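Local coordinates for protein tyrosinase (Aspergillus oryzae, PDB 6JU8) that probably oxidises L-tyrosine and L-dopa to L-dopaquinone with molecular oxygen at a dinuclear copper centre, a reaction of melanin synthesis, at residues 411-416 with 426-431; 110-115 with 433-438. The protein carries 1 engineered substitution. All coordinates share one frame; numbering follows the deposited sequence. Where two conformers were deposited one is given.

Contact 1 (411-416 with 426-431)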
loop_
_atom_site.group_PDB
_atom_site.type_symbol
_atom_site.label_atom_id
_atom_site.label_comp_id
_atom_site.label_asym_id
_atom_site.label_seq_id
_atom_site.Cartn_x
_atom_site.Cartn_y
_atom_site.Cartn_z
ATOM N N PHE A 411 18.231 10.965 28.031
ATOM C CA PHE A 411 19.458 10.462 27.447
ATOM C C PHE A 411 20.650 10.618 28.384
ATOM O O PHE A 411 21.008 11.738 28.719
ATOM C CB PHE A 411 19.728 11.180 26.127
ATOM C CG PHE A 411 18.592 11.076 25.134
ATOM C CD1 PHE A 411 18.033 9.835 24.832
ATOM C CD2 PHE A 411 18.105 12.210 24.495
ATOM C CE1 PHE A 411 17.003 9.747 23.892
ATOM C CE2 PHE A 411 17.109 12.121 23.547
ATOM C CZ PHE A 411 16.569 10.879 23.240
ATOM N N HIS A 412 21.248 9.502 28.752
ATOM C CA HIS A 412 22.375 9.474 29.683
ATOM C C HIS A 412 23.715 9.366 28.959
ATOM O O HIS A 412 23.835 8.715 27.918
ATOM C CB HIS A 412 22.243 8.300 30.646
ATOM C CG HIS A 412 21.106 8.472 31.607
ATOM N ND1 HIS A 412 20.045 7.600 31.624
ATOM C CD2 HIS A 412 20.866 9.356 32.589
ATOM C CE1 HIS A 412 19.184 7.947 32.565
ATOM N NE2 HIS A 412 19.670 9.015 33.173
ATOM N N ARG A 413 24.729 9.987 29.556
ATOM C CA ARG A 413 26.090 9.869 29.078
ATOM C C ARG A 413 27.053 9.816 30.262
ATOM O O ARG A 413 26.727 10.219 31.381
ATOM C CB ARG A 413 26.473 11.016 28.149
ATOM C CG ARG A 413 26.219 12.391 28.754
ATOM C CD ARG A 413 26.542 13.514 27.787
ATOM N NE ARG A 413 27.937 13.502 27.365
ATOM C CZ ARG A 413 28.911 14.100 28.039
ATOM N NH1 ARG A 413 28.685 14.766 29.164
ATOM N NH2 ARG A 413 30.143 14.010 27.549
ATOM N N PHE A 414 28.250 9.357 29.962
ATOM C CA PHE A 414 29.321 9.344 30.948
ATOM C C PHE A 414 30.133 10.621 30.750
ATOM O O PHE A 414 30.595 10.856 29.622
ATOM C CB PHE A 414 30.132 8.070 30.776
ATOM C CG PHE A 414 31.260 7.856 31.745
ATOM C CD1 PHE A 414 31.015 7.522 33.065
ATOM C CD2 PHE A 414 32.571 7.977 31.313
ATOM C CE1 PHE A 414 32.063 7.315 33.949
ATOM C CE2 PHE A 414 33.616 7.774 32.194
ATOM C CZ PHE A 414 33.362 7.444 33.510
ATOM N N CYS A 415 30.224 11.439 31.793
ATOM C CA CYS A 415 31.039 12.648 31.789
ATOM C C CYS A 415 32.481 12.320 32.171
ATOM O O CYS A 415 32.724 11.770 33.248
ATOM C CB CYS A 415 30.490 13.688 32.771
ATOM S SG CYS A 415 31.302 15.309 32.593
ATOM N N GLU A 416 33.440 12.631 31.304
ATOM C CA GLU A 416 34.815 12.183 31.544
ATOM C C GLU A 416 35.559 13.133 32.471
ATOM O O GLU A 416 36.555 12.775 33.101
ATOM C CB GLU A 416 35.587 12.031 30.235
ATOM N N SER A 426 22.740 20.361 25.396
ATOM C CA SER A 426 22.910 20.762 24.011
ATOM C C SER A 426 24.366 21.015 23.674
ATOM O O SER A 426 24.825 20.623 22.590
ATOM C CB SER A 426 22.072 22.029 23.747
ATOM O OG SER A 426 20.683 21.689 23.784
ATOM N N ASP A 427 25.140 21.651 24.578
ATOM C CA ASP A 427 26.538 21.920 24.224
ATOM C C ASP A 427 27.325 20.636 23.997
ATOM O O ASP A 427 28.323 20.651 23.272
ATOM C CB ASP A 427 27.197 22.728 25.340
ATOM C CG ASP A 427 26.889 24.201 25.286
ATOM O OD1 ASP A 427 26.483 24.706 24.231
ATOM O OD2 ASP A 427 27.097 24.902 26.285
ATOM N N ASP A 428 26.912 19.510 24.574
ATOM C CA ASP A 428 27.587 18.227 24.380
ATOM C C ASP A 428 27.572 17.776 22.925
ATOM O O ASP A 428 28.482 17.062 22.505
ATOM C CB ASP A 428 26.968 17.113 25.224
ATOM C CG ASP A 428 27.051 17.377 26.711
ATOM O OD1 ASP A 428 28.023 18.017 27.168
ATOM O OD2 ASP A 428 26.138 16.951 27.446
ATOM N N VAL A 429 26.554 18.230 22.181
ATOM C CA VAL A 429 26.418 17.768 20.797
ATOM C C VAL A 429 26.516 18.900 19.797
ATOM O O VAL A 429 26.129 18.743 18.632
ATOM C CB VAL A 429 25.121 16.949 20.592
ATOM C CG1 VAL A 429 25.160 15.738 21.509
ATOM C CG2 VAL A 429 23.880 17.818 20.822
ATOM N N LYS A 430 27.049 20.053 20.200
ATOM C CA LYS A 430 27.261 21.153 19.246
ATOM C C LYS A 430 28.117 20.692 18.081
ATOM O O LYS A 430 27.855 20.983 16.907
ATOM C CB LYS A 430 27.928 22.325 19.988
ATOM C CG LYS A 430 28.226 23.536 19.107
ATOM C CD LYS A 430 29.227 24.462 19.783
ATOM C CE LYS A 430 28.555 25.305 20.853
ATOM N NZ LYS A 430 29.514 26.264 21.486
ATOM N N ASP A 431 29.185 19.943 18.393
ATOM C CA ASP A 431 29.984 19.330 17.331
ATOM C C ASP A 431 29.507 17.893 17.140
ATOM O O ASP A 431 29.821 17.029 17.972
ATOM C CB ASP A 431 31.472 19.362 17.697
ATOM C CG ASP A 431 32.344 18.831 16.575
ATOM O OD1 ASP A 431 31.829 18.390 15.525
ATOM O OD2 ASP A 431 33.576 18.830 16.767
HETATM O O HOH W 1 26.187 16.450 29.979
#

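Contact 2 (110-115 with 433-438)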
loop_
_atom_site.group_PDB
_atom_site.type_symbol
_atom_site.label_atom_id
_atom_site.label_comp_id
_atom_site.label_asym_id
_atom_site.label_seq_id
_atom_site.Cartn_x
_atom_site.Cartn_y
_atom_site.Cartn_z
ATOM N N TYR A 110 18.710 11.715 20.015
ATOM C CA TYR A 110 17.776 10.605 19.767
ATOM C C TYR A 110 18.201 9.798 18.556
ATOM O O TYR A 110 18.203 8.554 18.615
ATOM C CB TYR A 110 16.387 11.188 19.557
ATOM C CG TYR A 110 15.215 10.242 19.628
ATOM C CD1 TYR A 110 15.193 9.117 20.435
ATOM C CD2 TYR A 110 14.074 10.517 18.866
ATOM C CE1 TYR A 110 14.090 8.279 20.496
ATOM C CE2 TYR A 110 12.942 9.712 18.938
ATOM C CZ TYR A 110 12.965 8.578 19.741
ATOM O OH TYR A 110 11.825 7.803 19.779
ATOM N N VAL A 111 18.559 10.484 17.465
ATOM C CA VAL A 111 18.978 9.770 16.246
ATOM C C VAL A 111 20.264 8.983 16.508
ATOM O O VAL A 111 20.416 7.857 16.027
ATOM C CB VAL A 111 19.168 10.762 15.096
ATOM C CG1 VAL A 111 19.815 10.089 13.869
ATOM C CG2 VAL A 111 17.829 11.371 14.687
ATOM N N THR A 112 21.179 9.546 17.295
ATOM C CA THR A 112 22.430 8.867 17.617
ATOM C C THR A 112 22.164 7.635 18.474
ATOM O O THR A 112 22.811 6.594 18.298
ATOM C CB THR A 112 23.357 9.829 18.371
ATOM O OG1 THR A 112 23.712 10.900 17.484
ATOM C CG2 THR A 112 24.660 9.162 18.794
ATOM N N LEU A 113 21.216 7.690 19.401
ATOM C CA LEU A 113 20.841 6.504 20.172
ATOM C C LEU A 113 20.417 5.378 19.230
ATOM O O LEU A 113 20.840 4.233 19.374
ATOM C CB LEU A 113 19.709 6.854 21.146
ATOM C CG LEU A 113 18.932 5.720 21.789
ATOM C CD1 LEU A 113 19.832 4.833 22.654
ATOM C CD2 LEU A 113 17.763 6.236 22.626
ATOM N N TYR A 114 19.536 5.692 18.280
ATOM C CA TYR A 114 19.019 4.678 17.350
ATOM C C TYR A 114 20.166 4.071 16.547
ATOM O O TYR A 114 20.262 2.854 16.417
ATOM C CB TYR A 114 18.038 5.338 16.417
ATOM C CG TYR A 114 17.220 4.515 15.462
ATOM C CD1 TYR A 114 16.285 3.589 15.890
ATOM C CD2 TYR A 114 17.356 4.719 14.087
ATOM C CE1 TYR A 114 15.516 2.848 15.005
ATOM C CE2 TYR A 114 16.579 4.005 13.197
ATOM C CZ TYR A 114 15.670 3.074 13.653
ATOM O OH TYR A 114 14.898 2.392 12.749
ATOM N N GLU A 115 21.007 4.953 16.013
ATOM C CA GLU A 115 22.169 4.497 15.243
ATOM C C GLU A 115 23.075 3.583 16.060
ATOM O O GLU A 115 23.570 2.562 15.550
ATOM C CB GLU A 115 22.948 5.720 14.761
ATOM C CG GLU A 115 24.213 5.445 13.972
ATOM C CD GLU A 115 24.852 6.754 13.539
ATOM O OE1 GLU A 115 24.819 7.069 12.343
ATOM O OE2 GLU A 115 25.349 7.489 14.428
ATOM N N ARG A 433 30.465 15.751 15.325
ATOM C CA ARG A 433 31.555 14.813 15.088
ATOM C C ARG A 433 32.009 14.179 16.393
ATOM O O ARG A 433 32.661 13.129 16.407
ATOM C CB ARG A 433 32.710 15.484 14.337
ATOM C CG ARG A 433 32.322 15.828 12.900
ATOM C CD ARG A 433 33.151 16.975 12.330
ATOM N NE ARG A 433 32.646 18.224 12.912
ATOM C CZ ARG A 433 32.334 19.392 12.382
ATOM N NH1 ARG A 433 32.454 19.634 11.079
ATOM N NH2 ARG A 433 31.887 20.376 13.166
ATOM N N SER A 434 31.648 14.805 17.517
ATOM C CA SER A 434 32.007 14.157 18.785
ATOM C C SER A 434 31.225 12.864 18.979
ATOM O O SER A 434 31.620 12.055 19.815
ATOM C CB SER A 434 31.767 15.091 19.971
ATOM O OG SER A 434 30.389 15.344 20.092
ATOM N N LEU A 435 30.142 12.670 18.224
ATOM C CA LEU A 435 29.346 11.440 18.267
ATOM C C LEU A 435 29.800 10.453 17.198
ATOM O O LEU A 435 29.151 9.442 16.954
ATOM C CB LEU A 435 27.857 11.793 18.091
ATOM C CG LEU A 435 27.289 12.706 19.184
ATOM C CD1 LEU A 435 25.895 13.197 18.820
ATOM C CD2 LEU A 435 27.302 11.962 20.517
ATOM N N ASN A 436 30.917 10.766 16.554
ATOM C CA ASN A 436 31.610 9.913 15.614
ATOM C C ASN A 436 30.819 9.633 14.335
ATOM O O ASN A 436 30.804 8.504 13.826
ATOM C CB ASN A 436 32.017 8.565 16.232
ATOM C CG ASN A 436 33.141 7.931 15.428
ATOM O OD1 ASN A 436 33.905 8.640 14.761
ATOM N ND2 ASN A 436 33.297 6.611 15.449
ATOM N N TYR A 437 30.172 10.640 13.781
ATOM C CA TYR A 437 29.618 10.584 12.439
ATOM C C TYR A 437 29.823 11.952 11.797
ATOM O O TYR A 437 30.093 12.953 12.472
ATOM C CB TYR A 437 28.136 10.210 12.426
ATOM C CG TYR A 437 27.210 11.249 13.031
ATOM C CD1 TYR A 437 26.745 12.313 12.289
ATOM C CD2 TYR A 437 26.821 11.162 14.372
ATOM C CE1 TYR A 437 25.902 13.264 12.864
ATOM C CE2 TYR A 437 25.967 12.086 14.956
ATOM C CZ TYR A 437 25.510 13.142 14.183
ATOM O OH TYR A 437 24.662 14.060 14.769
ATOM N N ASP A 438 29.658 11.964 10.482
ATOM C CA ASP A 438 29.715 13.248 9.766
ATOM C C ASP A 438 28.808 13.143 8.539
ATOM O O ASP A 438 28.225 12.081 8.273
ATOM C CB ASP A 438 31.146 13.572 9.391
ATOM C CG ASP A 438 31.490 15.030 9.203
ATOM O OD1 ASP A 438 30.570 15.877 9.247
ATOM O OD2 ASP A 438 32.689 15.311 8.992
HETATM O O HOH W 2 28.085 7.353 15.382
#

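Contact 1 (411-416 with 426-431)
Arg413 reaches over from its strand and lays its guanidinium group against the carboxylate of Asp428, a good example of an ion pair formed through a face rather than through N-H groups. CB points toward 426-431. CG then takes the position between the backbone N and the carbonyl carbon (chi1 53°), and the chain runs straight to Arg413 CD, which makes the closest approach, 3.5 Å from Asp428 OD2. A bend at chi3 (-60°) swings the remainder across the acid. Arg413 NE stays 3.9 Å from Asp428 OD2, while Arg413 CZ is 4.0 Å from Asp428 CG. That carboxyl carbon lies over one guanidinium face, displaced toward its rim, and the two planes are inclined by 31°. At the tip, Arg413 NH1 stands 3.8 Å from Asp428 OD2, a long salt bridge in which the oxygen sits well out of the guanidinium plane, so that charge attraction acts without a directed N-H. A water supplies the directional link instead: it accepts from Arg413 NH1 at 3.1 Å and donates to Asp428 OD2 at 2.6 Å. The same OD2 also accepts a hydrogen bond from the backbone N of Arg425, which ties the carboxylate to the residue just ahead of its own 3-10 turn. Arg413 itself is tied by backbone hydrogen bonding to Val422, and its side chain also packs on Val422 and Phe424. The result is a water-bridged surface ion pair connecting the first strand of the antiparallel β-hairpin 412-415/420-423 to the 3-10 turn that follows the hairpin.

Contact 2 (110-115 with 433-438)
Helix 103-129 of the central tyrosinase domain, which carries the copper ligand His107, meets the chain that follows the β-hairpin through Thr112 and Glu115 on one side and Leu435 and Tyr437 on the other. All four side chains are buried, and they interlock mainly by van der Waals packing. Thr112 OG1 lies 3.4 Å from Leu435 CD1 and 3.6 Å from Tyr437 CE2, so a single hydroxyl oxygen touches both a methyl group and an aromatic carbon. Its polar need is met within the helix, by a hydrogen bond to the carbonyl O of Arg108 one turn earlier. The other branch, Thr112 CG2, is anti to the backbone N and borders Leu435 CB at 4.2 Å. One turn further on, Glu115 stretches out fully and brings OE2 to 4.0 Å from Tyr437 CD2, with the carboxylate plane turned 66° from the ring. A water lies 2.9 Å from Glu115 OE2 and 2.8 Å from Leu435 O; each is within donating distance, but the water has more acceptors around it than protons, so the two bonds need not both be made at once. Glu115 OE1 forms a salt bridge with Arg23 and accepts from Leu147 N, so the buried carboxylate is held at both oxygens and its negative charge is probably stabilised. Leu435 ends a 3-10 turn in which Asn436 N bonds to Arg433 O, and Asn436 then adopts a left-handed conformation (phi 66°), which leads the chain into Tyr437. Tyr437 finishes with its OH hydrogen-bonded to Asp380, so the loop packs on helix 103-129 while fastening to helix 371-389, which bears the copper ligand His376.

Contacts 1 and 2 show how the chain of the β-hairpin and the loop after it is braced within itself at the surface, by contact 1, and then packed on helix 103-129 in the interior, by contact 2; their centres are 11 Å apart. Between them runs hydrophobic packing: Val429 CG1 meets Leu435 CD1 at 3.8 Å, and the ring of Phe411 inserts against the helix, with CZ 3.6 Å from Tyr110 CD1 and CE1 3.8 Å from Leu113 CD2. Contact 1 is remote from the copper ions. Contact 2 is nearer to the copper ligands, the side chain of Thr112 being about 9 Å from that of His107 and the side chain of Tyr437 about 10 Å from that of His376.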